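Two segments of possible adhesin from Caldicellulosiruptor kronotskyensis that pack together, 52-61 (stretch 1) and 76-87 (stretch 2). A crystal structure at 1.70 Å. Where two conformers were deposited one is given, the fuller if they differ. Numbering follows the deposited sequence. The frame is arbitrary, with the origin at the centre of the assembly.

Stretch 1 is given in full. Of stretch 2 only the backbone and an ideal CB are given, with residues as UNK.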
# COMPACT_ATOMS: atom_id res chain seq x y z
N SER A 52 -4.30 0.48 -4.78
CA SER A 52 -4.32 -0.56 -5.79
C SER A 52 -5.57 -0.51 -6.66
O SER A 52 -6.67 -0.55 -6.13
CB SER A 52 -4.24 -1.92 -5.20
OG SER A 52 -4.31 -2.93 -6.22
N LYS A 53 -5.37 -0.39 -7.96
CA LYS A 53 -6.50 -0.48 -8.95
C LYS A 53 -6.80 -1.89 -9.38
O LYS A 53 -7.37 -2.15 -10.39
CB LYS A 53 -6.27 0.45 -10.11
CG LYS A 53 -6.22 1.91 -9.68
CD LYS A 53 -6.79 2.85 -10.76
CE LYS A 53 -7.17 4.23 -10.23
NZ LYS A 53 -7.44 5.14 -11.37
N GLY A 54 -6.54 -2.83 -8.52
CA GLY A 54 -6.76 -4.25 -8.72
C GLY A 54 -6.97 -4.91 -7.38
O GLY A 54 -7.59 -4.29 -6.50
N GLU A 55 -6.54 -6.16 -7.25
CA GLU A 55 -6.61 -6.93 -6.06
C GLU A 55 -5.44 -6.47 -5.16
O GLU A 55 -4.40 -6.16 -5.71
CB GLU A 55 -6.35 -8.38 -6.39
CG GLU A 55 -7.35 -9.03 -7.32
CD GLU A 55 -8.73 -9.21 -6.75
OE1 GLU A 55 -8.96 -9.00 -5.55
OE2 GLU A 55 -9.59 -9.67 -7.54
N MSE A 56 -5.61 -6.42 -3.84
CA MSE A 56 -4.48 -6.23 -2.91
C MSE A 56 -4.38 -7.47 -2.13
O MSE A 56 -5.38 -7.97 -1.59
CB MSE A 56 -4.66 -5.07 -1.96
CG MSE A 56 -3.48 -4.82 -1.02
SE MSE A 56 -3.68 -3.07 -0.13
CE MSE A 56 -3.63 -1.69 -1.44
N VAL A 57 -3.17 -7.98 -2.02
CA VAL A 57 -2.89 -9.18 -1.22
C VAL A 57 -1.70 -8.85 -0.34
O VAL A 57 -0.67 -8.34 -0.84
CB VAL A 57 -2.54 -10.37 -2.12
CG1 VAL A 57 -2.09 -11.57 -1.32
CG2 VAL A 57 -3.74 -10.75 -2.96
N ILE A 58 -1.81 -9.22 0.94
CA ILE A 58 -0.77 -9.00 1.94
C ILE A 58 -0.39 -10.35 2.49
O ILE A 58 -1.18 -10.99 3.09
CB ILE A 58 -1.13 -8.02 3.07
CG1 ILE A 58 -1.67 -6.72 2.48
CG2 ILE A 58 0.09 -7.87 4.01
CD1 ILE A 58 -2.22 -5.75 3.52
N ASN A 59 0.82 -10.77 2.20
CA ASN A 59 1.31 -12.06 2.63
C ASN A 59 2.08 -12.02 3.93
O ASN A 59 2.56 -10.99 4.34
CB ASN A 59 2.10 -12.67 1.48
CG ASN A 59 1.11 -13.16 0.35
OD1 ASN A 59 0.10 -13.81 0.64
ND2 ASN A 59 1.41 -12.88 -0.82
N GLN A 60 2.16 -13.18 4.55
CA GLN A 60 2.94 -13.42 5.77
C GLN A 60 3.99 -14.48 5.46
O GLN A 60 3.79 -15.30 4.55
CB GLN A 60 2.04 -13.93 6.91
CG GLN A 60 1.14 -12.82 7.43
CD GLN A 60 0.34 -13.16 8.66
OE1 GLN A 60 0.12 -14.33 9.01
NE2 GLN A 60 -0.18 -12.14 9.29
N ASP A 61 5.07 -14.48 6.21
CA ASP A 61 6.23 -15.37 5.92
C ASP A 61 6.90 -15.62 7.31
O ASP A 61 7.36 -14.67 7.98
CB ASP A 61 7.22 -14.73 4.97
CG ASP A 61 8.39 -15.66 4.58
OD1 ASP A 61 8.69 -16.54 5.35
OD2 ASP A 61 8.99 -15.43 3.50
N UNK A 76 -5.30 7.39 2.87
CA UNK A 76 -6.19 6.43 2.25
C UNK A 76 -5.52 5.13 1.81
O UNK A 76 -4.47 5.16 1.23
CB UNK A 76 -6.86 7.08 1.04
N UNK A 77 -6.14 3.99 2.12
CA UNK A 77 -5.89 2.71 1.46
C UNK A 77 -7.08 2.57 0.47
O UNK A 77 -8.25 2.49 0.90
CB UNK A 77 -5.80 1.55 2.45
N UNK A 78 -6.77 2.41 -0.80
CA UNK A 78 -7.77 2.20 -1.81
C UNK A 78 -7.53 0.91 -2.48
O UNK A 78 -6.46 0.69 -2.98
CB UNK A 78 -7.79 3.34 -2.83
N UNK A 79 -8.54 0.06 -2.51
CA UNK A 79 -8.44 -1.24 -3.21
C UNK A 79 -9.63 -1.36 -4.14
O UNK A 79 -10.78 -1.44 -3.70
CB UNK A 79 -8.40 -2.41 -2.23
N UNK A 80 -9.38 -1.39 -5.45
CA UNK A 80 -10.49 -1.48 -6.39
C UNK A 80 -11.28 -2.81 -6.30
O UNK A 80 -12.52 -2.84 -6.43
CB UNK A 80 -9.95 -1.30 -7.81
N UNK A 81 -10.56 -3.92 -6.11
CA UNK A 81 -11.17 -5.27 -6.00
C UNK A 81 -11.15 -5.74 -4.56
O UNK A 81 -11.64 -4.98 -3.72
CB UNK A 81 -10.44 -6.28 -6.88
N UNK A 82 -10.70 -6.97 -4.29
CA UNK A 82 -10.66 -7.48 -2.96
C UNK A 82 -9.31 -7.21 -2.28
O UNK A 82 -8.25 -7.04 -2.96
CB UNK A 82 -10.96 -8.98 -2.98
N UNK A 83 -9.39 -7.08 -0.97
CA UNK A 83 -8.22 -7.12 -0.11
C UNK A 83 -8.16 -8.42 0.63
O UNK A 83 -9.16 -8.86 1.32
CB UNK A 83 -8.22 -5.95 0.88
N UNK A 84 -7.01 -9.07 0.58
CA UNK A 84 -6.84 -10.34 1.25
C UNK A 84 -5.58 -10.33 2.09
O UNK A 84 -4.48 -10.22 1.52
CB UNK A 84 -6.80 -11.48 0.24
N UNK A 85 -5.75 -10.46 3.41
CA UNK A 85 -4.60 -10.56 4.37
C UNK A 85 -4.42 -12.01 4.75
O UNK A 85 -5.19 -12.58 5.51
CB UNK A 85 -4.82 -9.71 5.62
N UNK A 86 -3.45 -12.65 4.13
CA UNK A 86 -3.23 -14.05 4.31
C UNK A 86 -2.60 -14.40 5.70
O UNK A 86 -2.04 -13.54 6.39
CB UNK A 86 -2.34 -14.55 3.17
N UNK A 87 -2.69 -15.68 6.05
CA UNK A 87 -2.35 -16.16 7.36
C UNK A 87 -1.24 -17.21 7.31
O UNK A 87 -1.41 -18.30 6.71
CB UNK A 87 -3.59 -16.73 8.04

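Strand 83-85 runs parallel to strand 56-58, and a lone parallel bridge joins 79 to Ser-52 before an irregular turn.

Position 76 has an extended backbone and nothing of stretch 1 near its CB; this contact leaves it free, and it is Ile-76. Position 77 points sideways. A side chain with a gamma carbon can approach the methyl end of Met-56, a selenomethionine here, so an aliphatic one would suit. It is Ile-77, whose CG2 lies 4.2 Å from Met-56 CE.

Position 78 offers its carbonyl to Ser-52 N, but its CB points sideways, so many residues would serve. Tyr-78 takes the t rotamer and brings the edge of its ring to Ser-52 O.

At 79 the CB shares a sheet face with Ser-52 and Met-56 and sits 4.6 Å from Met-56 CB. A compact apolar group fits, beta-branched for the extended backbone. Val-79 puts CG2 3.7 Å from Met-56 CE.

Position 80, at phi/psi -65/-40, leaves the extended run; its N donates to Ser-52 O (2.9 Å). The CB points toward the backbone of Lys-53, where a small or slender polar residue would do. Glu-80 extends past it, yet its OE1 and Lys-53 O, 3.1 Å apart, are both acceptors and do not bond.

Position 81, at phi/psi -106/-131, has an uncommon backbone for a residue with a CB, one that glycine would reach more easily. Its N donates to Gly-54 O (3.0 Å), and its CB lies 3.4 Å from Glu-55 OE1, so a flexible or basic chain seems apt. Lys-81 packs its CB against Glu-55 CD at 3.5 Å, but its end leads away without a salt bridge.

At 82 the tight CB leaves little room on the side of Glu-55 OE1, so glycine or a residue whose chain turns from that carboxylate would suit. Ser-82 fits; its backbone N, not its hydroxyl, donates to Glu-55 OE1 (3.0 Å), and its O receives Met-56 N (2.9 Å).

Position 83 pairs with Met-56 on a shared face that Ile-58 continues: any sizeable aliphatic would suit. Leu-83 places CD1 3.6 Å from Met-56 CG and 4.1 Å from Ile-58 CD1.

Position 84 turns to the face of Val-57, where a long or beta-branched chain is possible; Lys-84 leads its end away. Position 85 returns to the Ile-58 face, where small or aliphatic side chains would do; it is Ala-85, whose methyl makes no close contact with stretch 1.

At 86 the CB is 3.6 Å from Asn-59 OD1, an acceptor asking for a short donor. Asn-86 answers: ND2 donates to OD1 of Asn-59 at 2.7 Å, nearly straight. Position 87 points away, tolerating most residues; it is Arg-87.

Stretch 2 (76-87) IIYVEKSLKANR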
# COMPACT_ATOMS: atom_id res chain seq x y z
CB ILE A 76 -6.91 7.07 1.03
CG1 ILE A 76 -7.85 8.20 1.49
CG2 ILE A 76 -7.61 6.01 0.19
CD1 ILE A 76 -8.37 9.15 0.42
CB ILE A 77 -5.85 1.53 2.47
CG1 ILE A 77 -4.68 1.69 3.46
CG2 ILE A 77 -5.71 0.19 1.73
CD1 ILE A 77 -4.49 0.58 4.41
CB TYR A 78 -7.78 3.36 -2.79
CG TYR A 78 -8.72 3.20 -3.98
CD1 TYR A 78 -8.43 2.35 -5.01
CD2 TYR A 78 -9.85 3.99 -4.10
CE1 TYR A 78 -9.26 2.25 -6.15
CE2 TYR A 78 -10.71 3.86 -5.20
CZ TYR A 78 -10.41 2.96 -6.20
OH TYR A 78 -11.15 2.82 -7.34
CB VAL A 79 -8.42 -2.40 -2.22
CG1 VAL A 79 -8.25 -3.75 -2.94
CG2 VAL A 79 -7.28 -2.22 -1.21
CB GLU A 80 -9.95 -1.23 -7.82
CG GLU A 80 -11.02 -1.29 -8.91
CD GLU A 80 -10.47 -1.38 -10.33
OE1 GLU A 80 -9.88 -0.42 -10.80
OE2 GLU A 80 -10.69 -2.42 -11.02
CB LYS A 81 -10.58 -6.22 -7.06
CG LYS A 81 -10.69 -5.64 -8.47
CD LYS A 81 -10.11 -6.58 -9.50
CE LYS A 81 -10.23 -5.91 -10.88
NZ LYS A 81 -9.66 -6.85 -11.87
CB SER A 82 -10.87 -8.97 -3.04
OG SER A 82 -12.24 -9.15 -3.42
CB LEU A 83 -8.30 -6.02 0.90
CG LEU A 83 -7.22 -6.02 2.00
CD1 LEU A 83 -5.80 -5.93 1.49
CD2 LEU A 83 -7.50 -4.82 2.88
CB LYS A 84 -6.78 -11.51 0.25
CG LYS A 84 -6.64 -12.82 0.96
CD LYS A 84 -6.79 -14.05 0.10
CE LYS A 84 -7.50 -15.12 0.94
NZ LYS A 84 -7.21 -16.50 0.51
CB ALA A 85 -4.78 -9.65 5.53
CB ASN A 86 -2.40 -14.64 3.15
CG ASN A 86 -3.19 -14.71 1.86
OD1 ASN A 86 -4.39 -15.05 1.87
ND2 ASN A 86 -2.54 -14.44 0.76
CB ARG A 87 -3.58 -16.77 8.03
CG ARG A 87 -3.38 -17.26 9.46
CD ARG A 87 -4.68 -17.70 10.08
NE ARG A 87 -4.44 -18.03 11.45
CZ ARG A 87 -4.67 -17.23 12.48
NH1 ARG A 87 -5.28 -16.07 12.32
NH2 ARG A 87 -4.38 -17.65 13.67
O HOH W 1 -1.47 -10.83 5.90
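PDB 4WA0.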